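Probable transcriptional regulatory protein NarL (Mycobacterium tuberculosis, PDB 3EUL) probably acts, once phosphorylated by its partner kinase NarS, as a DNA-binding response regulator that controls genes of aerobic nitrate metabolism. Local coordinates at residues Val92-Ala97 against Ala113-Lys118. Sequence-based numbering, arbitrary orientation.
Sequences VLLISA and AGFLLK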
ATOM      1  N   VAL A  92       1.625  -6.049  -0.516  1.00 22.44           N
ATOM      2  CA  VAL A  92       1.176  -4.811  -1.157  1.00 21.78           C
ATOM      3  C   VAL A  92      -0.360  -4.695  -1.079  1.00 21.97           C
ATOM      4  O   VAL A  92      -1.100  -5.459  -1.726  1.00 22.39           O
ATOM      5  CB  VAL A  92       1.655  -4.716  -2.601  1.00 22.09           C
ATOM      6  CG1 VAL A  92       1.065  -3.465  -3.276  1.00 21.67           C
ATOM      7  CG2 VAL A  92       3.212  -4.699  -2.643  1.00 19.12           C
ATOM      8  N   LEU A  93      -0.812  -3.730  -0.289  1.00 21.07           N
ATOM      9  CA  LEU A  93      -2.233  -3.443  -0.091  1.00 21.22           C
ATOM     10  C   LEU A  93      -2.581  -2.275  -0.990  1.00 20.73           C
ATOM     11  O   LEU A  93      -1.931  -1.239  -0.945  1.00 20.22           O
ATOM     12  CB  LEU A  93      -2.454  -3.130   1.399  1.00 21.63           C
ATOM     13  CG  LEU A  93      -3.811  -3.192   2.051  1.00 23.04           C
ATOM     14  CD1 LEU A  93      -4.531  -4.539   1.881  1.00 23.14           C
ATOM     15  CD2 LEU A  93      -3.635  -2.859   3.533  1.00 21.88           C
ATOM     16  N   LEU A  94      -3.563  -2.436  -1.873  1.00 20.58           N
ATOM     17  CA  LEU A  94      -3.938  -1.324  -2.758  1.00 20.77           C
ATOM     18  C   LEU A  94      -5.165  -0.597  -2.198  1.00 21.49           C
ATOM     19  O   LEU A  94      -6.006  -1.170  -1.493  1.00 23.05           O
ATOM     20  CB  LEU A  94      -4.201  -1.782  -4.208  1.00 19.67           C
ATOM     21  CG  LEU A  94      -3.059  -2.467  -4.956  1.00 20.75           C
ATOM     22  CD1 LEU A  94      -3.481  -2.957  -6.380  1.00 18.18           C
ATOM     23  CD2 LEU A  94      -1.757  -1.604  -4.988  1.00 18.49           C
ATOM     24  N   ILE A  95      -5.247   0.679  -2.524  1.00 22.10           N
ATOM     25  CA  ILE A  95      -6.385   1.498  -2.170  1.00 22.39           C
ATOM     26  C   ILE A  95      -6.782   2.301  -3.400  1.00 23.17           C
ATOM     27  O   ILE A  95      -5.933   2.751  -4.165  1.00 21.71           O
ATOM     28  CB  ILE A  95      -6.053   2.372  -0.936  1.00 21.71           C
ATOM     29  CG1 ILE A  95      -7.305   3.059  -0.384  1.00 23.80           C
ATOM     30  CG2 ILE A  95      -4.879   3.384  -1.254  1.00 22.13           C
ATOM     31  CD1 ILE A  95      -7.156   3.503   1.073  1.00 19.01           C
ATOM     32  N   SER A  96      -8.084   2.497  -3.599  1.00 23.76           N
ATOM     33  CA  SER A  96      -8.524   3.242  -4.755  1.00 25.23           C
ATOM     34  C   SER A  96      -9.908   3.837  -4.584  1.00 26.20           C
ATOM     35  O   SER A  96     -10.718   3.364  -3.785  1.00 25.14           O
ATOM     36  CB  SER A  96      -8.538   2.317  -5.980  1.00 26.05           C
ATOM     37  OG  SER A  96      -8.669   3.087  -7.156  1.00 29.14           O
ATOM     38  N   ALA A  97     -10.169   4.874  -5.363  1.00 27.62           N
ATOM     39  CA  ALA A  97     -11.534   5.355  -5.552  1.00 29.82           C
ATOM     40  C   ALA A  97     -12.319   4.499  -6.582  1.00 31.06           C
ATOM     41  O   ALA A  97     -13.528   4.583  -6.604  1.00 34.46           O
ATOM     42  CB  ALA A  97     -11.521   6.845  -5.924  1.00 29.45           C
ATOM     43  N   ALA A 113      -2.169  -7.971  -1.954  1.00 22.87           N
ATOM     44  CA  ALA A 113      -2.635  -8.633  -0.737  1.00 23.44           C
ATOM     45  C   ALA A 113      -4.072  -8.240  -0.369  1.00 23.93           C
ATOM     46  O   ALA A 113      -4.733  -8.912   0.405  1.00 25.51           O
ATOM     47  CB  ALA A 113      -1.702  -8.310   0.412  1.00 23.74           C
ATOM     48  N   GLY A 114      -4.567  -7.159  -0.931  1.00 22.72           N
ATOM     49  CA  GLY A 114      -5.900  -6.705  -0.603  1.00 22.74           C
ATOM     50  C   GLY A 114      -6.160  -5.466  -1.392  1.00 22.02           C
ATOM     51  O   GLY A 114      -5.262  -4.955  -2.043  1.00 20.86           O
ATOM     52  N   PHE A 115      -7.400  -4.994  -1.346  1.00 22.32           N
ATOM     53  CA  PHE A 115      -7.869  -3.913  -2.178  1.00 22.94           C
ATOM     54  C   PHE A 115      -8.912  -3.148  -1.372  1.00 23.17           C
ATOM     55  O   PHE A 115      -9.991  -3.671  -1.091  1.00 22.41           O
ATOM     56  CB  PHE A 115      -8.477  -4.441  -3.497  1.00 23.70           C
ATOM     57  CG  PHE A 115      -8.491  -3.417  -4.622  1.00 22.68           C
ATOM     58  CD1 PHE A 115      -7.523  -3.432  -5.614  1.00 25.00           C
ATOM     59  CD2 PHE A 115      -9.456  -2.415  -4.660  1.00 24.96           C
ATOM     60  CE1 PHE A 115      -7.511  -2.479  -6.626  1.00 25.21           C
ATOM     61  CE2 PHE A 115      -9.468  -1.455  -5.677  1.00 26.08           C
ATOM     62  CZ  PHE A 115      -8.498  -1.486  -6.670  1.00 26.59           C
ATOM     63  N   LEU A 116      -8.595  -1.907  -1.030  1.00 22.91           N
ATOM     64  CA  LEU A 116      -9.397  -1.108  -0.117  1.00 23.53           C
ATOM     65  C   LEU A 116      -9.948   0.085  -0.895  1.00 23.56           C
ATOM     66  O   LEU A 116      -9.401   0.457  -1.928  1.00 22.65           O
ATOM     67  CB  LEU A 116      -8.528  -0.572   1.032  1.00 24.09           C
ATOM     68  CG  LEU A 116      -7.675  -1.604   1.766  1.00 26.87           C
ATOM     69  CD1 LEU A 116      -6.665  -0.900   2.700  1.00 30.35           C
ATOM     70  CD2 LEU A 116      -8.617  -2.534   2.537  1.00 26.88           C
ATOM     71  N   LEU A 117     -11.024   0.665  -0.388  1.00 23.28           N
ATOM     72  CA  LEU A 117     -11.627   1.846  -0.986  1.00 24.15           C
ATOM     73  C   LEU A 117     -11.210   3.106  -0.262  1.00 24.36           C
ATOM     74  O   LEU A 117     -10.931   3.060   0.921  1.00 23.69           O
ATOM     75  CB  LEU A 117     -13.146   1.708  -0.979  1.00 24.41           C
ATOM     76  CG  LEU A 117     -13.721   1.146  -2.282  1.00 24.21           C
ATOM     77  CD1 LEU A 117     -12.849   0.067  -2.912  1.00 25.94           C
ATOM     78  CD2 LEU A 117     -15.138   0.656  -2.069  1.00 25.11           C
ATOM     79  N   LYS A 118     -11.174   4.239  -0.973  1.00 24.96           N
ATOM     80  CA  LYS A 118     -10.717   5.486  -0.360  1.00 26.27           C
ATOM     81  C   LYS A 118     -11.721   6.062   0.649  1.00 27.25           C
ATOM     82  O   LYS A 118     -11.386   6.990   1.373  1.00 27.96           O
ATOM     83  CB  LYS A 118     -10.299   6.516  -1.414  1.00 25.92           C
ATOM     84  CG  LYS A 118      -8.864   6.305  -1.873  1.00 27.93           C
ATOM     85  CD  LYS A 118      -8.307   7.436  -2.730  1.00 27.51           C
ATOM     86  CE  LYS A 118      -6.828   7.150  -3.031  1.00 27.96           C
ATOM     87  NZ  LYS A 118      -6.127   8.287  -3.702  1.00 31.05           N
TER
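Leu-94 and Leu-116 grip each other's strands through the backbone: Leu-116 N donates to Leu-94 O over 2.7 Å, while Leu-94 N reaches Gly-114 O from above the carbonyl plane, with an N-H...O angle of 172°. Ser-96 N to Leu-116 O continues the parallel pairing, and Lys-118 N to Ser-96 O carries it one residue past strand 114-117; the axes of the short strand segments run in the same sense at 27° to each other.

Leu-116 can be followed outward. Its CB lies 3.6 Å from Leu-94 O and also touches Ile-95 CG1; CG, anti to its own carbonyl carbon (chi1 -51°), stays beside Leu-94 O; CD1 ends 3.7 Å from Leu-93 CD2 and equally near Leu-93 CG. The other branch of Leu-93, CD1, rests on Gly-114 CA at 3.6 Å, where the glycine has no side chain. Helix 122-134 covers this face, Ala-128 touching both leucines.

On the reverse face the Phe-115 ring lies obliquely to its neighbours: its CD1 meets Leu-94 CB at 4.0 Å, and its CZ meets Ser-96 CB at 3.9 Å. Helix 101-109 packs there through Val-104 and Ala-107.

Beyond the strands, Lys-118 CG sits 3.9 Å from Ile-95 CG1, and the extended chain carries NZ to a salt bridge with Asp-22, with a weak, long ion pair to Asp-68, the predicted phosphorylation site. Strands 91-96 and 114-117, joined through helix 101-109, thus form the final beta-alpha-beta unit of a CheY-like receiver domain, its lysine directed into the acidic phosphoacceptor pocket.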